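Long-range contact in SIS domain protein (Listeria monocytogenes str. 4b F2365, PDB 3FXA), which probably binds sugar phosphates through its SIS domain and is a putative sugar-phosphate isomerase: residues A59-I70 with I164-M175. Numbering follows the deposited sequence.
Sequences AAKKLVHSFNCI and IASFDAVIVCLM
A59 lies against I164, its CA 4.0 Å from I164 CG1 and its CB close by. One turn on, the K62 chain bends at chi2 (-63°) and runs across I164, laying CG and CD on its CG2 before the ammonium reaches D168. K62 NZ forms a salt bridge with D168 OD1 at 2.8 Å, meeting the carboxylate on its syn side but 26° out of its plane. K62 NZ also donates to S66 OG at 2.8 Å, and a water that donates to D168 OD2 adds a weak third link; three partners thus hold the buried ammonium, whose charge probably eases the closeness of D168 to E18 of a second subunit. L63 sets CD2 squarely over the F167 ring, 3.7 Å from its centroid, in a CH-pi contact, while the ring also stacks with F141. Such side-by-side packing of nearly parallel helices (13° between axes) belongs to the alpha-beta-alpha sandwich of the SIS domain: helix 55-69 rests on strands 48-51 and 95-99 of the parallel sheet, and helix 157-177 runs beside it. Next, S66 offers CB to I171 CD1 at 3.6 Å. That methyl also sits over one face of the F67 ring, offset toward the rim, whereas L174 CD1 comes to the ring's edge. I70 forks over helix 157-177: its CD1 meets L174 CB at 3.5 Å and lies near the carbonyl O of I171, while its CG2 touches both I171 CG2 and CG of the selenomethionine M175.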
ATOM      1  N   ALA A  59      -1.809   5.498 -11.364  1.00 14.39           N
ATOM      2  CA  ALA A  59      -2.149   4.869 -12.665  1.00 13.66           C
ATOM      3  C   ALA A  59      -1.718   3.410 -12.657  1.00 12.95           C
ATOM      4  O   ALA A  59      -2.491   2.535 -13.020  1.00 13.12           O
ATOM      5  CB  ALA A  59      -1.473   5.600 -13.823  1.00 12.29           C
ATOM      6  N   ALA A  60      -0.506   3.143 -12.148  1.00 12.21           N
ATOM      7  CA  ALA A  60      -0.001   1.760 -12.075  1.00 14.14           C
ATOM      8  C   ALA A  60      -0.904   0.859 -11.233  1.00 12.14           C
ATOM      9  O   ALA A  60      -1.234  -0.289 -11.605  1.00 14.97           O
ATOM     10  CB  ALA A  60       1.456   1.734 -11.531  1.00 15.27           C
ATOM     11  N   LYS A  61      -1.344   1.400 -10.092  1.00 12.59           N
ATOM     12  CA  LYS A  61      -2.252   0.691  -9.196  1.00 12.93           C
ATOM     13  C   LYS A  61      -3.617   0.440  -9.868  1.00 12.32           C
ATOM     14  O   LYS A  61      -4.258  -0.579  -9.590  1.00 13.23           O
ATOM     15  CB  LYS A  61      -2.390   1.413  -7.871  1.00 15.92           C
ATOM     16  CG  LYS A  61      -1.102   1.340  -7.059  1.00 15.80           C
ATOM     17  CD  LYS A  61      -1.137   2.265  -5.857  1.00 18.78           C
ATOM     18  CE  LYS A  61       0.222   2.245  -5.119  1.00 17.68           C
ATOM     19  NZ  LYS A  61       0.348   3.181  -3.961  1.00 18.27           N
ATOM     20  N   LYS A  62      -4.031   1.347 -10.769  1.00 13.28           N
ATOM     21  CA  LYS A  62      -5.320   1.176 -11.458  1.00 12.59           C
ATOM     22  C   LYS A  62      -5.176  -0.008 -12.443  1.00 11.06           C
ATOM     23  O   LYS A  62      -6.026  -0.911 -12.464  1.00 13.35           O
ATOM     24  CB  LYS A  62      -5.781   2.486 -12.118  1.00 13.45           C
ATOM     25  CG  LYS A  62      -7.304   2.635 -12.214  1.00 15.41           C
ATOM     26  CD  LYS A  62      -7.935   1.580 -13.074  1.00 19.51           C
ATOM     27  CE  LYS A  62      -9.399   1.712 -13.156  1.00 19.78           C
ATOM     28  NZ  LYS A  62      -9.973   0.822 -14.202  1.00 17.85           N
ATOM     29  N   LEU A  63      -4.088  -0.027 -13.210  1.00 12.42           N
ATOM     30  CA  LEU A  63      -3.780  -1.166 -14.084  1.00 12.68           C
ATOM     31  C   LEU A  63      -3.785  -2.502 -13.302  1.00 12.05           C
ATOM     32  O   LEU A  63      -4.443  -3.480 -13.704  1.00 13.14           O
ATOM     33  CB  LEU A  63      -2.443  -1.016 -14.785  1.00 12.52           C
ATOM     34  CG  LEU A  63      -2.292  -0.156 -16.050  1.00 12.26           C
ATOM     35  CD1 LEU A  63      -2.629   1.310 -15.856  1.00 10.53           C
ATOM     36  CD2 LEU A  63      -0.880  -0.340 -16.596  1.00 12.57           C
ATOM     37  N   VAL A  64      -3.076  -2.510 -12.178  1.00 12.56           N
ATOM     38  CA  VAL A  64      -2.964  -3.692 -11.313  1.00 12.30           C
ATOM     39  C   VAL A  64      -4.314  -4.168 -10.810  1.00 12.26           C
ATOM     40  O   VAL A  64      -4.626  -5.336 -10.952  1.00 12.31           O
ATOM     41  CB  VAL A  64      -1.982  -3.429 -10.137  1.00 11.30           C
ATOM     42  CG1 VAL A  64      -2.099  -4.528  -9.035  1.00 14.39           C
ATOM     43  CG2 VAL A  64      -0.510  -3.277 -10.654  1.00 15.17           C
ATOM     44  N   HIS A  65      -5.162  -3.266 -10.309  1.00 13.28           N
ATOM     45  CA  HIS A  65      -6.498  -3.699  -9.895  1.00 11.86           C
ATOM     46  C   HIS A  65      -7.321  -4.332 -11.050  1.00 13.06           C
ATOM     47  O   HIS A  65      -7.846  -5.454 -10.927  1.00 14.23           O
ATOM     48  CB  HIS A  65      -7.314  -2.559  -9.279  1.00 11.44           C
ATOM     49  CG  HIS A  65      -8.724  -2.962  -8.935  1.00 13.40           C
ATOM     50  ND1 HIS A  65      -9.030  -3.713  -7.818  1.00 15.97           N
ATOM     51  CD2 HIS A  65      -9.887  -2.810  -9.615  1.00 19.56           C
ATOM     52  CE1 HIS A  65     -10.319  -3.971  -7.807  1.00 18.75           C
ATOM     53  NE2 HIS A  65     -10.866  -3.436  -8.885  1.00 21.26           N
ATOM     54  N   SER A  66      -7.428  -3.581 -12.137  1.00 13.64           N
ATOM     55  CA  SER A  66      -8.234  -4.001 -13.278  1.00 12.96           C
ATOM     56  C   SER A  66      -7.731  -5.253 -13.995  1.00 12.71           C
ATOM     57  O   SER A  66      -8.557  -6.059 -14.444  1.00 14.99           O
ATOM     58  CB  SER A  66      -8.517  -2.820 -14.222  1.00 12.50           C
ATOM     59  OG  SER A  66      -9.277  -1.841 -13.518  1.00 13.82           O
ATOM     60  N   PHE A  67      -6.414  -5.449 -14.049  1.00 10.74           N
ATOM     61  CA  PHE A  67      -5.841  -6.677 -14.638  1.00 11.46           C
ATOM     62  C   PHE A  67      -6.273  -7.862 -13.765  1.00 11.57           C
ATOM     63  O   PHE A  67      -6.785  -8.874 -14.278  1.00 14.93           O
ATOM     64  CB  PHE A  67      -4.305  -6.617 -14.770  1.00 11.87           C
ATOM     65  CG  PHE A  67      -3.815  -5.868 -15.951  1.00 11.27           C
ATOM     66  CD1 PHE A  67      -4.274  -6.198 -17.249  1.00 16.16           C
ATOM     67  CD2 PHE A  67      -2.796  -4.915 -15.835  1.00 14.05           C
ATOM     68  CE1 PHE A  67      -3.761  -5.526 -18.381  1.00 15.09           C
ATOM     69  CE2 PHE A  67      -2.296  -4.258 -16.972  1.00 20.08           C
ATOM     70  CZ  PHE A  67      -2.773  -4.554 -18.220  1.00 16.59           C
ATOM     71  N   ASN A  68      -6.131  -7.736 -12.451  1.00 10.81           N
ATOM     72  CA  ASN A  68      -6.603  -8.786 -11.531  1.00 11.30           C
ATOM     73  C   ASN A  68      -8.076  -9.100 -11.691  1.00 11.54           C
ATOM     74  O   ASN A  68      -8.460 -10.267 -11.718  1.00 13.32           O
ATOM     75  CB  ASN A  68      -6.246  -8.502 -10.074  1.00 10.48           C
ATOM     76  CG  ASN A  68      -4.777  -8.681  -9.805  1.00 11.71           C
ATOM     77  OD1 ASN A  68      -4.205  -9.717 -10.149  1.00 12.21           O
ATOM     78  ND2 ASN A  68      -4.157  -7.712  -9.151  1.00 12.83           N
ATOM     79  N   CYS A  69      -8.897  -8.067 -11.884  1.00 13.42           N
ATOM     80  CA  CYS A  69     -10.319  -8.259 -12.088  1.00 14.14           C
ATOM     81  C   CYS A  69     -10.680  -9.151 -13.279  1.00 14.64           C
ATOM     82  O   CYS A  69     -11.718  -9.809 -13.237  1.00 14.68           O
ATOM     83  CB  CYS A  69     -11.034  -6.915 -12.226  1.00 17.07           C
ATOM     84  SG  CYS A  69     -11.095  -5.966 -10.747  1.00 19.90           S
ATOM     85  N   ILE A  70      -9.811  -9.172 -14.308  1.00 13.66           N
ATOM     86  CA  ILE A  70     -10.028  -9.981 -15.504  1.00 13.31           C
ATOM     87  C   ILE A  70      -9.119 -11.222 -15.554  1.00 12.45           C
ATOM     88  O   ILE A  70      -8.784 -11.734 -16.632  1.00 14.27           O
ATOM     89  CB  ILE A  70      -9.947  -9.164 -16.806  1.00 12.11           C
ATOM     90  CG1 ILE A  70      -8.547  -8.631 -17.096  1.00 12.83           C
ATOM     91  CG2 ILE A  70     -10.968  -8.041 -16.765  1.00 13.72           C
ATOM     92  CD1 ILE A  70      -8.247  -8.550 -18.618  1.00 12.55           C
ATOM     93  N   ILE A 164      -4.617   5.803 -17.752  1.00 11.88           N
ATOM     94  CA  ILE A 164      -5.599   4.878 -17.187  1.00 13.77           C
ATOM     95  C   ILE A 164      -6.561   4.431 -18.306  1.00 14.16           C
ATOM     96  O   ILE A 164      -6.774   3.229 -18.492  1.00 13.66           O
ATOM     97  CB  ILE A 164      -6.381   5.492 -16.001  1.00 14.49           C
ATOM     98  CG1 ILE A 164      -5.447   5.711 -14.799  1.00 15.82           C
ATOM     99  CG2 ILE A 164      -7.528   4.565 -15.603  1.00 16.53           C
ATOM    100  CD1 ILE A 164      -6.118   6.451 -13.633  1.00 14.10           C
ATOM    101  N   ALA A 165      -7.123   5.403 -19.028  1.00 13.36           N
ATOM    102  CA  ALA A 165      -8.035   5.114 -20.147  1.00 14.07           C
ATOM    103  C   ALA A 165      -7.412   4.210 -21.202  1.00 12.98           C
ATOM    104  O   ALA A 165      -8.090   3.306 -21.733  1.00 13.56           O
ATOM    105  CB  ALA A 165      -8.499   6.399 -20.801  1.00 13.87           C
ATOM    106  N   SER A 166      -6.129   4.438 -21.524  1.00 13.58           N
ATOM    107  CA  SER A 166      -5.418   3.583 -22.483  1.00 14.04           C
ATOM    108  C   SER A 166      -5.468   2.100 -22.065  1.00 13.01           C
ATOM    109  O   SER A 166      -5.884   1.247 -22.822  1.00 14.93           O
ATOM    110  CB  SER A 166      -3.975   4.029 -22.676  1.00 15.35           C
ATOM    111  OG  SER A 166      -3.871   5.311 -23.248  1.00 15.51           O
ATOM    112  N   PHE A 167      -5.123   1.822 -20.814  1.00 13.77           N
ATOM    113  CA  PHE A 167      -5.157   0.440 -20.318  1.00 12.80           C
ATOM    114  C   PHE A 167      -6.583  -0.066 -20.020  1.00 12.96           C
ATOM    115  O   PHE A 167      -6.837  -1.265 -20.153  1.00 14.39           O
ATOM    116  CB  PHE A 167      -4.130   0.209 -19.189  1.00 13.73           C
ATOM    117  CG  PHE A 167      -2.727   0.130 -19.704  1.00 13.31           C
ATOM    118  CD1 PHE A 167      -1.986   1.278 -19.888  1.00 13.02           C
ATOM    119  CD2 PHE A 167      -2.175  -1.090 -20.110  1.00 16.55           C
ATOM    120  CE1 PHE A 167      -0.665   1.224 -20.409  1.00 15.83           C
ATOM    121  CE2 PHE A 167      -0.878  -1.160 -20.641  1.00 14.53           C
ATOM    122  CZ  PHE A 167      -0.114  -0.012 -20.789  1.00 19.54           C
ATOM    123  N   ASP A 168      -7.524   0.824 -19.691  1.00 12.92           N
ATOM    124  CA  ASP A 168      -8.930   0.414 -19.530  1.00 11.89           C
ATOM    125  C   ASP A 168      -9.388  -0.240 -20.843  1.00 11.41           C
ATOM    126  O   ASP A 168     -10.010  -1.275 -20.817  1.00 13.74           O
ATOM    127  CB  ASP A 168      -9.858   1.607 -19.171  1.00 13.65           C
ATOM    128  CG  ASP A 168      -9.740   2.045 -17.719  1.00 14.62           C
ATOM    129  OD1 ASP A 168      -9.272   1.265 -16.882  1.00 15.71           O
ATOM    130  OD2 ASP A 168     -10.152   3.190 -17.403  1.00 14.18           O
ATOM    131  N   ALA A 169      -9.016   0.373 -21.966  1.00 13.26           N
ATOM    132  CA  ALA A 169      -9.373  -0.135 -23.305  1.00 14.27           C
ATOM    133  C   ALA A 169      -8.693  -1.477 -23.556  1.00 13.64           C
ATOM    134  O   ALA A 169      -9.331  -2.422 -24.011  1.00 13.98           O
ATOM    135  CB  ALA A 169      -9.034   0.878 -24.397  1.00 15.40           C
ATOM    136  N   VAL A 170      -7.406  -1.562 -23.239  1.00 14.20           N
ATOM    137  CA  VAL A 170      -6.677  -2.825 -23.355  1.00 13.50           C
ATOM    138  C   VAL A 170      -7.396  -3.912 -22.556  1.00 11.72           C
ATOM    139  O   VAL A 170      -7.690  -5.013 -23.092  1.00 12.93           O
ATOM    140  CB  VAL A 170      -5.188  -2.657 -22.918  1.00 14.13           C
ATOM    141  CG1 VAL A 170      -4.473  -4.013 -22.734  1.00 13.02           C
ATOM    142  CG2 VAL A 170      -4.468  -1.757 -23.889  1.00 13.54           C
ATOM    143  N   ILE A 171      -7.752  -3.591 -21.308  1.00 12.67           N
ATOM    144  CA  ILE A 171      -8.392  -4.534 -20.405  1.00 13.75           C
ATOM    145  C   ILE A 171      -9.781  -4.988 -20.840  1.00 13.48           C
ATOM    146  O   ILE A 171     -10.085  -6.186 -20.828  1.00 13.28           O
ATOM    147  CB  ILE A 171      -8.325  -3.979 -18.947  1.00 15.09           C
ATOM    148  CG1 ILE A 171      -6.875  -4.043 -18.469  1.00 14.27           C
ATOM    149  CG2 ILE A 171      -9.244  -4.723 -18.010  1.00 12.86           C
ATOM    150  CD1 ILE A 171      -6.632  -3.276 -17.196  1.00 11.78           C
ATOM    151  N   VAL A 172     -10.616  -4.031 -21.240  1.00 13.04           N
ATOM    152  CA  VAL A 172     -11.955  -4.319 -21.746  1.00 13.92           C
ATOM    153  C   VAL A 172     -11.825  -5.197 -23.001  1.00 13.19           C
ATOM    154  O   VAL A 172     -12.543  -6.196 -23.121  1.00 13.95           O
ATOM    155  CB  VAL A 172     -12.747  -3.039 -22.045  1.00 12.60           C
ATOM    156  CG1 VAL A 172     -14.039  -3.360 -22.786  1.00 13.08           C
ATOM    157  CG2 VAL A 172     -13.076  -2.279 -20.752  1.00 12.05           C
ATOM    158  N   CYS A 173     -10.895  -4.837 -23.894  1.00 13.67           N
ATOM    159  CA  CYS A 173     -10.620  -5.632 -25.101  1.00 13.09           C
ATOM    160  C   CYS A 173     -10.224  -7.070 -24.749  1.00 12.93           C
ATOM    161  O   CYS A 173     -10.739  -8.019 -25.375  1.00 13.64           O
ATOM    162  CB  CYS A 173      -9.585  -4.984 -25.990  1.00 13.38           C
ATOM    163  SG  CYS A 173      -9.508  -5.819 -27.558  1.00 16.41           S
ATOM    164  N   LEU A 174      -9.375  -7.227 -23.733  1.00 12.52           N
ATOM    165  CA  LEU A 174      -8.983  -8.572 -23.228  1.00 11.89           C
ATOM    166  C   LEU A 174     -10.152  -9.467 -22.779  1.00 13.44           C
ATOM    167  O   LEU A 174     -10.103 -10.683 -22.988  1.00 15.90           O
ATOM    168  CB  LEU A 174      -7.904  -8.462 -22.106  1.00 12.98           C
ATOM    169  CG  LEU A 174      -6.509  -8.086 -22.632  1.00 11.34           C
ATOM    170  CD1 LEU A 174      -5.603  -7.597 -21.478  1.00 14.28           C
ATOM    171  CD2 LEU A 174      -5.858  -9.272 -23.383  1.00 18.68           C
HETATM  172  N   MSE A 175     -11.215  -8.891 -22.216  1.00 12.63           N
HETATM  173  CA  MSE A 175     -12.364  -9.687 -21.738  1.00 14.48           C
HETATM  174  C   MSE A 175     -12.998 -10.457 -22.895  1.00 16.16           C
HETATM  175  O   MSE A 175     -13.289 -11.651 -22.786  1.00 16.79           O
HETATM  176  CB  MSE A 175     -13.386  -8.805 -21.048  1.00 15.44           C
HETATM  177  CG  MSE A 175     -12.872  -8.211 -19.740  1.00  9.44           C
HETATM  178 SE   MSE A 175     -14.024  -6.826 -19.001  0.75 15.95          SE
HETATM  179  CE  MSE A 175     -15.535  -7.889 -18.523  1.00 19.56           C
TER
HETATM  180  O   HOH W   1     -11.035   3.695 -14.928  1.00 19.68           O